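Local coordinates for protein SxtG (Microseira wollei, PDB 6U1R) that is an amidinotransferase of the saxitoxin biosynthetic pathway, probably transferring an amidino group by way of a covalent intermediate on a cysteine, at residues A[137-142]-A[161-166]; A[155-160]-A[180-185]; A[305-310]-A[315-320]; A[280-285]-A[301-306]. All coordinates share one frame; numbering follows the deposited sequence.

How the contacts relate
Along the chain, contacts 1 and 2 come first and interleave: the order is 137-142, 155-160, 161-166, 180-185. Their centres are 12 Å apart, and they touch through a salt bridge between D137 and R156. Both belong to the surroundings of the three-stranded sheet 139-142, 145-148 and 176-179, and both reach the second subunit. Contacts 4 and 3 follow, joined by the shared residues N305 and H306, with centres 11 Å apart; W318 of contact 3 packs on N280 and Y303 of contact 4. The two pairs lie on opposite sides of the chain's centre, centres 28 to 32 Å apart; one pair borders the dimer interface while the other lies in loops untouched by the partner chain.

Contact 1 (A[137-142]-A[161-166]); sequences DVFLVI and WAYRDL
F139 begins strand 139-142, an outer strand of a mixed three-stranded sheet within the amidinotransferase fold, and its ring meets Y163 in the turn that leads into helix 164-172. The two rings form an edge-to-face (T-shaped) pair, as their geometry shows: the centroids of F139 and Y163 are 5.0 Å apart and the planes are inclined at 75°. F139 supplies the edge. Its CE2 stands 3.5 Å from CG of Y163, above one face of the tyrosine but displaced from the middle toward the rim. CZ of F139 follows, 3.7 Å from CB of Y163, so the phenylalanine settles over the root of the tyrosine side chain and not over its hydroxyl end. Both aromatic groups have CG opposite their own carbonyl carbon (chi1 -49° for F139, -55° for Y163), which sends each ring into the space between strand and turn. Within that turn, R164 N donates to W161 O at 3.2 Å.

Around the pair, F139 also packs on I146 and E148 of strand 145-148 and on L371 of strand 370-375, while Y163 leans on I41 of strand 37-42. R164 forms a salt bridge with E148 and a hydrogen bond to the K182 carbonyl of the second subunit. The side chain of Y163 is about 10 Å from that of C368, the predicted amidino-cysteine residue. Both touching residues are buried and the contact between them is apolar, so its cohesion probably comes from dispersion and the weak electrostatics of a C-H edge over a pi face.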
# COMPACT_ATOMS: atom_id res chain seq x y z
N ASP A 137 -9.99 9.36 7.92
CA ASP A 137 -9.23 8.32 8.61
C ASP A 137 -8.35 7.51 7.66
O ASP A 137 -7.34 6.93 8.09
CB ASP A 137 -10.18 7.33 9.31
CG ASP A 137 -11.05 7.98 10.37
OD1 ASP A 137 -10.85 9.18 10.68
OD2 ASP A 137 -11.95 7.26 10.90
N VAL A 138 -8.73 7.43 6.39
CA VAL A 138 -8.29 6.36 5.50
C VAL A 138 -7.16 6.84 4.60
O VAL A 138 -6.33 6.04 4.15
CB VAL A 138 -9.49 5.86 4.66
CG1 VAL A 138 -9.07 4.78 3.66
CG2 VAL A 138 -10.59 5.35 5.60
N PHE A 139 -7.12 8.15 4.32
CA PHE A 139 -6.21 8.74 3.35
C PHE A 139 -5.61 10.03 3.89
O PHE A 139 -6.31 10.80 4.54
CB PHE A 139 -6.89 9.13 2.02
CG PHE A 139 -7.75 8.06 1.41
CD1 PHE A 139 -7.19 7.07 0.64
CD2 PHE A 139 -9.12 8.06 1.61
CE1 PHE A 139 -7.98 6.09 0.04
CE2 PHE A 139 -9.92 7.06 1.03
CZ PHE A 139 -9.34 6.08 0.25
N LEU A 140 -4.36 10.27 3.55
CA LEU A 140 -3.71 11.56 3.71
C LEU A 140 -3.58 12.22 2.35
O LEU A 140 -3.22 11.56 1.37
CB LEU A 140 -2.31 11.43 4.28
CG LEU A 140 -2.08 11.08 5.73
CD1 LEU A 140 -0.58 10.69 5.87
CD2 LEU A 140 -2.43 12.29 6.58
N VAL A 141 -3.85 13.52 2.29
CA VAL A 141 -3.57 14.31 1.10
C VAL A 141 -2.37 15.18 1.42
O VAL A 141 -2.44 16.06 2.29
CB VAL A 141 -4.76 15.18 0.67
CG1 VAL A 141 -4.41 15.90 -0.64
CG2 VAL A 141 -6.00 14.35 0.49
N ILE A 142 -1.27 14.96 0.70
CA ILE A 142 -0.02 15.69 0.89
C ILE A 142 0.32 16.33 -0.45
O ILE A 142 0.90 15.68 -1.33
CB ILE A 142 1.14 14.80 1.37
CG1 ILE A 142 0.77 14.02 2.64
CG2 ILE A 142 2.39 15.66 1.63
CD1 ILE A 142 0.39 14.89 3.83
N TRP A 161 -12.14 0.93 -0.65
CA TRP A 161 -12.80 0.47 -1.87
C TRP A 161 -13.88 1.45 -2.34
O TRP A 161 -14.02 1.69 -3.55
CB TRP A 161 -13.38 -0.92 -1.63
CG TRP A 161 -12.36 -2.01 -1.85
CD1 TRP A 161 -10.99 -1.89 -1.84
CD2 TRP A 161 -12.64 -3.39 -2.14
NE1 TRP A 161 -10.40 -3.11 -2.11
CE2 TRP A 161 -11.39 -4.04 -2.30
CE3 TRP A 161 -13.82 -4.12 -2.29
CZ2 TRP A 161 -11.30 -5.40 -2.60
CZ3 TRP A 161 -13.72 -5.47 -2.59
CH2 TRP A 161 -12.47 -6.09 -2.74
N ALA A 162 -14.65 2.03 -1.42
CA ALA A 162 -15.72 2.94 -1.86
C ALA A 162 -15.18 4.15 -2.60
O ALA A 162 -15.93 4.77 -3.38
CB ALA A 162 -16.56 3.40 -0.67
N TYR A 163 -13.90 4.47 -2.42
CA TYR A 163 -13.27 5.65 -2.99
C TYR A 163 -12.49 5.39 -4.28
O TYR A 163 -11.94 6.33 -4.84
CB TYR A 163 -12.31 6.25 -1.97
CG TYR A 163 -12.95 6.57 -0.65
CD1 TYR A 163 -13.07 5.60 0.34
CD2 TYR A 163 -13.42 7.85 -0.37
CE1 TYR A 163 -13.66 5.88 1.55
CE2 TYR A 163 -13.99 8.14 0.83
CZ TYR A 163 -14.12 7.16 1.79
OH TYR A 163 -14.70 7.47 2.98
N ARG A 164 -12.40 4.14 -4.74
CA ARG A 164 -11.47 3.85 -5.83
C ARG A 164 -11.92 4.47 -7.16
O ARG A 164 -11.07 4.81 -7.99
CB ARG A 164 -11.29 2.34 -5.97
CG ARG A 164 -10.31 1.74 -4.94
CD ARG A 164 -8.90 2.38 -5.01
NE ARG A 164 -8.00 1.94 -3.92
CZ ARG A 164 -7.45 0.74 -3.88
NH1 ARG A 164 -7.73 -0.12 -4.84
NH2 ARG A 164 -6.64 0.39 -2.91
N ASP A 165 -13.22 4.63 -7.40
CA ASP A 165 -13.66 5.36 -8.58
C ASP A 165 -13.06 6.77 -8.60
O ASP A 165 -12.56 7.23 -9.63
CB ASP A 165 -15.18 5.45 -8.63
CG ASP A 165 -15.85 4.16 -9.04
OD1 ASP A 165 -15.21 3.34 -9.73
OD2 ASP A 165 -17.03 3.96 -8.67
N LEU A 166 -13.15 7.47 -7.47
CA LEU A 166 -12.61 8.82 -7.38
C LEU A 166 -11.09 8.82 -7.51
O LEU A 166 -10.51 9.65 -8.23
CB LEU A 166 -13.05 9.46 -6.06
CG LEU A 166 -14.50 9.96 -6.04
CD1 LEU A 166 -14.96 10.16 -4.61
CD2 LEU A 166 -14.64 11.24 -6.88

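Contact 2 (A[155-160]-A[180-185]); sequences NRYFEA and APKPQL
K182 crosses Y157 obliquely, its chain over one face of the tyrosine ring and its ammonium at the tyrosine's own carbonyl. Y157 is the second residue of a type I beta turn running from R156 to E159, and K182 belongs to the loop after strand 176-179. CE of K182 sits 3.6 Å from the Y157 ring centroid and only 8° off the normal, a CH-pi contact over the middle of the face. NZ of K182 is 4.6 Å from that centroid, still above the face, which meets the criteria for a cation-pi pair. A bend at the last torsion (chi4 69°) turns the ammonium group off the otherwise extended chain, and NZ of K182 donates to the Y157 carbonyl O at 2.8 Å, in the carbonyl plane with a C=O...N angle of 151°.

The far end of the ring is tied down too. OH of Y157 donates to the P183 carbonyl O at 2.7 Å, with that oxygen at the ring edge, while CD1 of L185 approaches CD1 of Y157 at 3.7 Å. The turn is clamped separately: R156 grips E159 side-on through NE and NH2, and NH2 of R156 has a second carboxylate partner in D137.

The dimer interface passes close by, since Y157 packs on F158 of the second subunit and K182 on its counterpart there. One water bridges the two segments, donating at 3.0 Å to Y157 OH and at 2.9 Å to K182 O.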
# COMPACT_ATOMS: atom_id res chain seq x y z
N ASN A 155 -11.24 -4.52 10.72
CA ASN A 155 -12.51 -4.35 10.03
C ASN A 155 -12.45 -3.26 8.97
O ASN A 155 -13.36 -3.18 8.13
CB ASN A 155 -13.61 -4.04 11.03
CG ASN A 155 -13.89 -5.19 11.95
OD1 ASN A 155 -13.20 -5.36 12.95
ND2 ASN A 155 -14.89 -6.02 11.61
N ARG A 156 -11.43 -2.41 8.99
CA ARG A 156 -11.29 -1.33 8.02
C ARG A 156 -10.31 -1.65 6.89
O ARG A 156 -9.96 -0.76 6.12
CB ARG A 156 -10.89 -0.04 8.77
CG ARG A 156 -11.77 0.22 10.00
CD ARG A 156 -11.51 1.59 10.62
NE ARG A 156 -12.07 2.68 9.82
CZ ARG A 156 -12.09 3.95 10.21
NH1 ARG A 156 -11.60 4.29 11.38
NH2 ARG A 156 -12.65 4.86 9.42
N TYR A 157 -9.92 -2.92 6.74
CA TYR A 157 -8.90 -3.34 5.79
C TYR A 157 -9.22 -2.94 4.35
O TYR A 157 -8.31 -2.71 3.55
CB TYR A 157 -8.77 -4.86 5.84
CG TYR A 157 -7.39 -5.46 5.65
CD1 TYR A 157 -6.33 -5.10 6.47
CD2 TYR A 157 -7.19 -6.47 4.73
CE1 TYR A 157 -5.10 -5.71 6.33
CE2 TYR A 157 -5.98 -7.08 4.58
CZ TYR A 157 -4.93 -6.71 5.40
OH TYR A 157 -3.73 -7.36 5.21
N PHE A 158 -10.50 -2.92 4.00
CA PHE A 158 -10.94 -2.64 2.64
C PHE A 158 -11.75 -1.35 2.56
O PHE A 158 -12.54 -1.16 1.62
CB PHE A 158 -11.74 -3.82 2.09
CG PHE A 158 -10.91 -5.05 1.89
CD1 PHE A 158 -9.96 -5.08 0.88
CD2 PHE A 158 -11.03 -6.15 2.73
CE1 PHE A 158 -9.16 -6.18 0.69
CE2 PHE A 158 -10.21 -7.26 2.53
CZ PHE A 158 -9.28 -7.28 1.52
N GLU A 159 -11.56 -0.45 3.51
CA GLU A 159 -12.38 0.75 3.50
C GLU A 159 -12.05 1.66 2.33
O GLU A 159 -12.89 2.49 1.97
CB GLU A 159 -12.22 1.49 4.82
CG GLU A 159 -13.32 2.48 5.07
CD GLU A 159 -13.44 2.85 6.53
OE1 GLU A 159 -13.43 1.94 7.39
OE2 GLU A 159 -13.52 4.07 6.85
N ALA A 160 -10.86 1.55 1.71
CA ALA A 160 -10.60 2.41 0.57
C ALA A 160 -11.47 2.09 -0.64
O ALA A 160 -11.54 2.90 -1.56
CB ALA A 160 -9.12 2.34 0.16
N ALA A 180 0.89 2.89 1.87
CA ALA A 180 1.80 2.24 2.79
C ALA A 180 1.62 0.74 2.63
O ALA A 180 0.52 0.28 2.27
CB ALA A 180 1.51 2.65 4.23
N PRO A 181 2.65 -0.06 2.86
CA PRO A 181 2.47 -1.52 2.78
C PRO A 181 1.30 -1.97 3.65
O PRO A 181 1.13 -1.53 4.79
CB PRO A 181 3.81 -2.08 3.27
CG PRO A 181 4.82 -0.95 2.94
CD PRO A 181 4.04 0.30 3.21
N LYS A 182 0.45 -2.84 3.08
CA LYS A 182 -0.77 -3.23 3.78
C LYS A 182 -0.38 -4.12 4.96
O LYS A 182 0.29 -5.14 4.74
CB LYS A 182 -1.74 -3.97 2.84
CG LYS A 182 -3.14 -4.06 3.41
CD LYS A 182 -4.17 -4.25 2.33
CE LYS A 182 -5.53 -3.80 2.79
NZ LYS A 182 -5.59 -2.32 2.95
N PRO A 183 -0.75 -3.79 6.19
CA PRO A 183 -0.25 -4.56 7.34
C PRO A 183 -0.88 -5.94 7.40
O PRO A 183 -1.98 -6.19 6.90
CB PRO A 183 -0.64 -3.70 8.55
CG PRO A 183 -1.86 -2.93 8.09
CD PRO A 183 -1.56 -2.63 6.63
N GLN A 184 -0.16 -6.85 8.06
CA GLN A 184 -0.62 -8.22 8.26
C GLN A 184 -1.70 -8.30 9.33
O GLN A 184 -2.62 -9.13 9.24
CB GLN A 184 0.56 -9.12 8.65
CG GLN A 184 1.64 -9.24 7.59
CD GLN A 184 2.72 -10.25 7.94
OE1 GLN A 184 3.55 -10.04 8.85
NE2 GLN A 184 2.71 -11.38 7.25
N LEU A 185 -1.56 -7.48 10.38
CA LEU A 185 -2.50 -7.40 11.49
C LEU A 185 -2.62 -8.75 12.20
O LEU A 185 -3.71 -9.15 12.64
CB LEU A 185 -3.86 -6.87 11.03
CG LEU A 185 -3.80 -5.50 10.32
CD1 LEU A 185 -5.22 -4.95 10.02
CD2 LEU A 185 -3.01 -4.50 11.14
O HOH W 1 -1.12 -7.42 3.72

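Contact 3 (A[305-310]-A[315-320]); sequences NHIPQN and VSEWAG
V315, E317 and P308 lose the most surface where the segments 305-310 and 315-320 fold against each other, two pieces of one irregular loop separated by only four residues. Both methyls of V315 meet P308, and CG1 meets N310 as well. CG1 of V315 lies 4.0 Å from CB of P308 and also 3.3 Å from ND2 of N310, whereas CG2 of V315 turns to the P308 carbonyl O at 3.4 Å. That oxygen is buried by the contact and has no polar partner in the model, so the valine methyl shields it without satisfying it. The amide of N310 is anchored at its other end, where OD1 accepts from the backbone N of L312 and R313.

E317 meets the chain by its aliphatic root: its CB is 3.5 Å from CD1 of I307. With CG lying between the backbone N and carbonyl carbon (chi1 85°) and the chain extended beyond, the carboxylate of E317 comes alongside the same methyl. Polar links between the segments run through water. One molecule donates to H306 O and E317 O, each at 2.8 Å; another accepts from H306 N and donates to E317 OE2. An ST turn, with W318 N donating to S316 OG at 3.0 Å, shapes the backbone beside E317.

The loop joins strand 297-300 to strand 324-325. On one flank P308 and N310 pack against Y360 and P361 respectively, in the connection between strands 350-354 and 370-375; on another, W318 reaches F283 in the loop after strand 276-279.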
# COMPACT_ATOMS: atom_id res chain seq x y z
N ASN A 305 -19.73 22.29 28.19
CA ASN A 305 -20.86 22.21 29.11
C ASN A 305 -22.04 21.53 28.43
O ASN A 305 -23.19 21.97 28.55
CB ASN A 305 -21.27 23.60 29.64
CG ASN A 305 -20.21 24.26 30.50
OD1 ASN A 305 -19.98 25.47 30.42
ND2 ASN A 305 -19.55 23.47 31.32
N HIS A 306 -21.75 20.45 27.72
CA HIS A 306 -22.73 19.78 26.87
C HIS A 306 -22.19 18.41 26.48
O HIS A 306 -21.09 18.33 25.94
CB HIS A 306 -23.04 20.59 25.62
CG HIS A 306 -23.88 19.86 24.61
ND1 HIS A 306 -25.16 19.45 24.88
CD2 HIS A 306 -23.60 19.44 23.35
CE1 HIS A 306 -25.65 18.83 23.81
NE2 HIS A 306 -24.72 18.80 22.88
N ILE A 307 -22.94 17.36 26.79
CA ILE A 307 -22.63 15.99 26.39
C ILE A 307 -23.65 15.59 25.32
O ILE A 307 -24.85 15.51 25.62
CB ILE A 307 -22.67 15.01 27.57
CG1 ILE A 307 -21.82 15.52 28.74
CG2 ILE A 307 -22.21 13.63 27.12
CD1 ILE A 307 -20.33 15.60 28.44
N PRO A 308 -23.24 15.34 24.08
CA PRO A 308 -24.20 14.85 23.09
C PRO A 308 -24.73 13.49 23.52
O PRO A 308 -24.02 12.70 24.14
CB PRO A 308 -23.38 14.75 21.80
CG PRO A 308 -22.11 15.54 22.07
CD PRO A 308 -21.87 15.41 23.53
N GLN A 309 -25.98 13.21 23.20
CA GLN A 309 -26.56 11.91 23.53
C GLN A 309 -27.07 11.21 22.27
O GLN A 309 -27.60 11.85 21.37
CB GLN A 309 -27.68 12.04 24.56
CG GLN A 309 -27.99 10.74 25.29
CD GLN A 309 -26.80 10.19 26.07
OE1 GLN A 309 -25.83 9.69 25.48
NE2 GLN A 309 -26.86 10.29 27.40
N ASN A 310 -26.88 9.89 22.23
CA ASN A 310 -27.44 9.05 21.18
C ASN A 310 -27.66 7.65 21.74
O ASN A 310 -27.10 7.28 22.78
CB ASN A 310 -26.55 9.02 19.92
CG ASN A 310 -25.17 8.40 20.17
OD1 ASN A 310 -25.06 7.22 20.48
ND2 ASN A 310 -24.13 9.20 19.98
N VAL A 315 -19.79 9.00 21.95
CA VAL A 315 -19.45 10.42 21.88
C VAL A 315 -18.30 10.75 22.82
O VAL A 315 -18.16 10.17 23.90
CB VAL A 315 -20.69 11.27 22.23
CG1 VAL A 315 -21.77 11.13 21.17
CG2 VAL A 315 -21.24 10.88 23.62
N SER A 316 -17.47 11.70 22.40
CA SER A 316 -16.63 12.48 23.30
C SER A 316 -17.21 13.89 23.35
O SER A 316 -17.73 14.40 22.35
CB SER A 316 -15.17 12.53 22.84
OG SER A 316 -14.46 13.62 23.44
N GLU A 317 -17.15 14.50 24.53
CA GLU A 317 -17.67 15.85 24.62
C GLU A 317 -16.81 16.84 23.85
O GLU A 317 -17.24 17.97 23.61
CB GLU A 317 -17.81 16.25 26.09
CG GLU A 317 -16.57 16.80 26.74
CD GLU A 317 -16.64 16.68 28.25
OE1 GLU A 317 -16.31 15.60 28.77
OE2 GLU A 317 -17.03 17.68 28.91
N TRP A 318 -15.62 16.44 23.41
CA TRP A 318 -14.73 17.35 22.70
C TRP A 318 -14.96 17.31 21.20
O TRP A 318 -14.14 17.85 20.45
CB TRP A 318 -13.27 17.05 23.06
CG TRP A 318 -13.04 17.39 24.50
CD1 TRP A 318 -12.90 16.53 25.54
CD2 TRP A 318 -13.02 18.72 25.07
NE1 TRP A 318 -12.76 17.22 26.72
CE2 TRP A 318 -12.84 18.56 26.46
CE3 TRP A 318 -13.14 20.01 24.55
CZ2 TRP A 318 -12.75 19.65 27.32
CZ3 TRP A 318 -13.05 21.10 25.41
CH2 TRP A 318 -12.87 20.90 26.79
N ALA A 319 -16.08 16.74 20.75
CA ALA A 319 -16.38 16.71 19.33
C ALA A 319 -16.45 18.10 18.71
O ALA A 319 -16.34 18.22 17.48
CB ALA A 319 -17.71 15.99 19.09
N GLY A 320 -16.63 19.16 19.51
CA GLY A 320 -16.76 20.50 18.98
C GLY A 320 -15.52 21.02 18.28
O GLY A 320 -15.63 21.95 17.46
O HOH W 2 -19.95 18.43 23.38
O HOH W 3 -19.48 18.93 28.93

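Contact 4 (A[280-285]-A[301-306])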
# COMPACT_ATOMS: atom_id res chain seq x y z
N ASN A 280 -7.08 21.41 22.72
CA ASN A 280 -7.99 20.84 23.69
C ASN A 280 -7.39 20.98 25.09
O ASN A 280 -6.31 20.44 25.33
CB ASN A 280 -8.21 19.36 23.33
CG ASN A 280 -9.17 18.65 24.26
OD1 ASN A 280 -9.15 18.84 25.48
ND2 ASN A 280 -10.01 17.79 23.67
N PRO A 281 -8.05 21.67 26.03
CA PRO A 281 -7.40 21.93 27.32
C PRO A 281 -7.27 20.70 28.21
O PRO A 281 -6.46 20.72 29.15
CB PRO A 281 -8.30 22.99 27.97
CG PRO A 281 -9.63 22.71 27.44
CD PRO A 281 -9.40 22.24 25.99
N GLU A 282 -8.05 19.65 27.97
CA GLU A 282 -7.95 18.43 28.76
C GLU A 282 -6.95 17.43 28.18
O GLU A 282 -6.32 16.68 28.94
CB GLU A 282 -9.33 17.79 28.88
CG GLU A 282 -10.29 18.55 29.79
CD GLU A 282 -9.88 18.47 31.26
OE1 GLU A 282 -9.51 17.36 31.69
OE2 GLU A 282 -9.91 19.50 31.96
N PHE A 283 -6.80 17.39 26.86
CA PHE A 283 -5.90 16.42 26.24
C PHE A 283 -4.48 16.94 26.02
O PHE A 283 -3.58 16.13 25.75
CB PHE A 283 -6.45 15.97 24.88
CG PHE A 283 -7.81 15.27 24.93
CD1 PHE A 283 -8.41 14.91 26.13
CD2 PHE A 283 -8.46 14.98 23.74
CE1 PHE A 283 -9.64 14.28 26.14
CE2 PHE A 283 -9.69 14.35 23.74
CZ PHE A 283 -10.28 14.00 24.94
N VAL A 284 -4.24 18.25 26.10
CA VAL A 284 -2.94 18.84 25.79
C VAL A 284 -2.43 19.62 26.99
O VAL A 284 -3.15 20.47 27.52
CB VAL A 284 -3.03 19.75 24.54
CG1 VAL A 284 -1.76 20.55 24.36
CG2 VAL A 284 -3.32 18.92 23.30
N ASP A 285 -1.19 19.34 27.41
CA ASP A 285 -0.45 20.24 28.29
C ASP A 285 0.30 21.22 27.40
O ASP A 285 1.28 20.85 26.74
CB ASP A 285 0.52 19.45 29.18
CG ASP A 285 1.30 20.34 30.14
OD1 ASP A 285 1.31 21.57 29.97
OD2 ASP A 285 1.93 19.79 31.09
N ALA A 301 -9.44 25.77 23.53
CA ALA A 301 -10.86 25.56 23.30
C ALA A 301 -11.65 25.81 24.59
O ALA A 301 -11.20 25.44 25.68
CB ALA A 301 -11.13 24.13 22.82
N PRO A 302 -12.83 26.42 24.49
CA PRO A 302 -13.72 26.50 25.65
C PRO A 302 -14.29 25.13 25.98
O PRO A 302 -14.31 24.22 25.16
CB PRO A 302 -14.81 27.47 25.19
CG PRO A 302 -14.91 27.21 23.72
CD PRO A 302 -13.49 26.94 23.27
N TYR A 303 -14.75 24.99 27.24
CA TYR A 303 -15.45 23.79 27.69
C TYR A 303 -16.89 23.80 27.18
O TYR A 303 -17.56 24.84 27.27
CB TYR A 303 -15.39 23.70 29.22
CG TYR A 303 -14.02 23.34 29.73
CD1 TYR A 303 -13.01 24.29 29.84
CD2 TYR A 303 -13.71 22.03 30.07
CE1 TYR A 303 -11.74 23.94 30.29
CE2 TYR A 303 -12.46 21.69 30.53
CZ TYR A 303 -11.49 22.63 30.64
OH TYR A 303 -10.24 22.26 31.09
N PRO A 304 -17.39 22.69 26.64
CA PRO A 304 -18.71 22.71 25.99
C PRO A 304 -19.88 22.78 26.95
O PRO A 304 -20.95 23.27 26.56
CB PRO A 304 -18.72 21.39 25.20
CG PRO A 304 -17.81 20.50 26.00
CD PRO A 304 -16.71 21.38 26.46
N ASN A 305 -19.73 22.29 28.19
CA ASN A 305 -20.86 22.21 29.11
C ASN A 305 -22.04 21.53 28.43
O ASN A 305 -23.19 21.97 28.55
CB ASN A 305 -21.27 23.60 29.64
CG ASN A 305 -20.21 24.26 30.50
OD1 ASN A 305 -19.98 25.47 30.42
ND2 ASN A 305 -19.55 23.47 31.32
N HIS A 306 -21.75 20.45 27.72
CA HIS A 306 -22.73 19.78 26.87
C HIS A 306 -22.19 18.41 26.48
O HIS A 306 -21.09 18.33 25.94
CB HIS A 306 -23.04 20.59 25.62
CG HIS A 306 -23.88 19.86 24.61
ND1 HIS A 306 -25.16 19.45 24.88
CD2 HIS A 306 -23.60 19.44 23.35
CE1 HIS A 306 -25.65 18.83 23.81
NE2 HIS A 306 -24.72 18.80 22.88
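OD1 of N280 accepts two backbone N-H groups, shaping the turn that presents P281 and E282 to A301 and Y303. The bond from E282 N is 2.8 Å long, lies in the amide plane of N280 and defines an Asx turn; F283 N, at 3.1 Å from the same OD1, comes from above that plane, 64° out of it. ND2 of N280 is held by T267 O, so the amide is fixed at both ends.

Across the contact, P281 packs on two residues of 301-306. Its CG is 3.6 Å from A301 O and 3.7 Å from CZ of Y303, while CD of P281 faces the A301 methyl CB at 4.1 Å. Y303 OH donates at 2.9 Å to the anti lone pair of E282 OE2, which lies at the edge of the tyrosine ring, near its plane, with carboxylate and ring planes 62° apart. E282 is modelled in two conformations.

W318 meets Y303 edge-to-face, and A301 pairs by backbone with V279. The apolar proline packing does not depend on the conformer of E282, whereas the tyrosine-glutamate bond is seen in the given conformer and may not hold in the other.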